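PDB 7AE5: phenolic acid decarboxylase from Sedimentibacter hydroxybenzoicus, which catalyses the reversible, non-oxidative decarboxylation of 4-hydroxybenzoate and 3,4-dihydroxybenzoate under anaerobic conditions, using prenylated FMN and manganese. Local coordinates for residues Asp88-Leu93 against Pro328-Leu333. Residues are numbered along the deposited sequence; the frame is centred on the assembly and turned at random.
Sequences DQFYEL and PLYKQL
Phe90 turns the edge of its ring toward one face of Tyr330, a T-shaped pair with planes at 79° and centroids 5.3 Å apart. The touching atom is the distal carbon: Phe90 CZ lies 3.6 Å from Tyr330 CG, and its CE2 stands above the same face, displaced toward the rim. CZ therefore meets the root of the tyrosine ring, far from the hydroxyl, and Tyr330 CB sits in the phenylalanine plane, 3.7 Å from Phe90 CZ. One face of the Tyr91 ring has Phe90 CD2 3.9 Å above its plane, so the neighbour on the same helix flanks the phenylalanine.

Both aromatic side chains extend anti to their backbone nitrogens (chi1 164° for Phe90, 165° for Tyr330). The CB of Phe90 does not point straight at the other helix; with CG in this anti position, the ring end comes nearer to it. The separation is wide: the closest CA atoms, those of Phe90 and Tyr330, are 10.0 Å apart, and only 117 Å² is buried in all. No hydrogen bond links 88-93 to 328-333; all the touching atoms are carbons of the two aromatic side chains.

Both rings are buried, and other parts of the chain fill in around them. Phe90 also meets Ser326 and Val327 of helix 323-336, Ala342, and the ring of Phe395, while Tyr330 packs on Val343. Beside the pair, a hydrogen bond from Lys331 NZ to Asn94 OD1 ties the two helices together, while Tyr91 OH reaches the backbone O of Val341 on strand 340-347.

Away from the predicted cofactor and metal sites, this is interdomain helix-helix packing through an edge-to-face aromatic pair, joining helix 86-96 of the UbiD N-terminal domain to helix 323-336 of the C-terminal domain.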
# COMPACT_ATOMS: atom_id res chain seq x y z
N ASP C 88 -2.55 35.48 15.52
CA ASP C 88 -3.34 36.66 15.83
C ASP C 88 -3.41 37.61 14.64
O ASP C 88 -4.44 38.26 14.43
CB ASP C 88 -2.77 37.37 17.06
CG ASP C 88 -3.24 36.75 18.36
OD1 ASP C 88 -2.60 37.00 19.40
OD2 ASP C 88 -4.24 36.01 18.34
N GLN C 89 -2.33 37.70 13.86
CA GLN C 89 -2.40 38.45 12.61
C GLN C 89 -3.40 37.82 11.65
O GLN C 89 -4.09 38.52 10.90
CB GLN C 89 -1.02 38.52 11.95
CG GLN C 89 0.05 39.26 12.75
CD GLN C 89 1.29 39.56 11.93
OE1 GLN C 89 1.19 40.02 10.79
NE2 GLN C 89 2.46 39.30 12.50
N PHE C 90 -3.50 36.49 11.66
CA PHE C 90 -4.45 35.79 10.80
C PHE C 90 -5.89 36.12 11.20
O PHE C 90 -6.74 36.30 10.33
CB PHE C 90 -4.18 34.29 10.87
CG PHE C 90 -5.30 33.43 10.34
CD1 PHE C 90 -5.37 33.11 8.99
CD2 PHE C 90 -6.27 32.92 11.19
CE1 PHE C 90 -6.39 32.32 8.51
CE2 PHE C 90 -7.29 32.13 10.71
CZ PHE C 90 -7.35 31.83 9.36
N TYR C 91 -6.16 36.19 12.50
CA TYR C 91 -7.52 36.49 12.95
C TYR C 91 -7.90 37.93 12.67
O TYR C 91 -9.06 38.22 12.34
CB TYR C 91 -7.66 36.17 14.44
CG TYR C 91 -7.88 34.71 14.71
CD1 TYR C 91 -8.81 33.98 13.99
CD2 TYR C 91 -7.14 34.05 15.69
CE1 TYR C 91 -9.00 32.64 14.23
CE2 TYR C 91 -7.33 32.71 15.94
CZ TYR C 91 -8.26 32.01 15.21
OH TYR C 91 -8.46 30.68 15.46
N GLU C 92 -6.94 38.86 12.80
CA GLU C 92 -7.22 40.25 12.49
C GLU C 92 -7.49 40.43 11.00
O GLU C 92 -8.40 41.18 10.61
CB GLU C 92 -6.06 41.13 12.94
CG GLU C 92 -6.32 42.62 12.84
CD GLU C 92 -7.48 43.07 13.70
OE1 GLU C 92 -7.63 42.54 14.82
OE2 GLU C 92 -8.23 43.97 13.27
N LEU C 93 -6.71 39.76 10.15
CA LEU C 93 -6.98 39.79 8.71
C LEU C 93 -8.34 39.20 8.38
O LEU C 93 -9.07 39.73 7.53
CB LEU C 93 -5.87 39.05 7.96
CG LEU C 93 -4.77 39.93 7.40
CD1 LEU C 93 -3.92 39.16 6.41
CD2 LEU C 93 -5.45 41.08 6.68
N PRO C 328 -9.06 33.26 2.76
CA PRO C 328 -10.16 32.75 1.92
C PRO C 328 -10.44 31.27 2.12
O PRO C 328 -11.60 30.88 2.21
CB PRO C 328 -9.69 33.06 0.50
CG PRO C 328 -8.74 34.19 0.65
CD PRO C 328 -8.03 33.92 1.94
N LEU C 329 -9.39 30.44 2.21
CA LEU C 329 -9.61 29.01 2.43
C LEU C 329 -10.28 28.76 3.77
O LEU C 329 -11.15 27.89 3.89
CB LEU C 329 -8.28 28.25 2.34
CG LEU C 329 -7.65 28.14 0.95
CD1 LEU C 329 -6.25 27.56 1.05
CD2 LEU C 329 -8.53 27.29 0.05
N TYR C 330 -9.88 29.52 4.80
CA TYR C 330 -10.51 29.38 6.11
C TYR C 330 -12.00 29.71 6.03
O TYR C 330 -12.82 29.03 6.65
CB TYR C 330 -9.81 30.29 7.12
CG TYR C 330 -10.58 30.51 8.41
CD1 TYR C 330 -10.59 29.54 9.40
CD2 TYR C 330 -11.28 31.68 8.63
CE1 TYR C 330 -11.30 29.73 10.58
CE2 TYR C 330 -11.98 31.89 9.80
CZ TYR C 330 -11.99 30.91 10.77
OH TYR C 330 -12.69 31.11 11.94
N LYS C 331 -12.36 30.75 5.28
CA LYS C 331 -13.77 31.13 5.17
C LYS C 331 -14.57 30.08 4.40
O LYS C 331 -15.73 29.83 4.73
CB LYS C 331 -13.89 32.50 4.50
CG LYS C 331 -13.51 33.66 5.40
CD LYS C 331 -13.79 34.99 4.71
CE LYS C 331 -13.43 36.17 5.60
NZ LYS C 331 -14.09 36.10 6.93
N GLN C 332 -13.97 29.47 3.38
CA GLN C 332 -14.67 28.42 2.64
C GLN C 332 -14.88 27.18 3.50
O GLN C 332 -15.95 26.57 3.47
CB GLN C 332 -13.90 28.06 1.36
CG GLN C 332 -13.52 29.26 0.52
CD GLN C 332 -12.72 28.88 -0.72
OE1 GLN C 332 -12.11 27.82 -0.78
NE2 GLN C 332 -12.72 29.77 -1.71
N LEU C 333 -13.86 26.79 4.28
CA LEU C 333 -14.03 25.66 5.19
C LEU C 333 -15.05 25.97 6.28
O LEU C 333 -15.86 25.11 6.64
CB LEU C 333 -12.69 25.29 5.83
CG LEU C 333 -11.57 24.73 4.95
CD1 LEU C 333 -10.53 24.02 5.82
CD2 LEU C 333 -12.12 23.78 3.91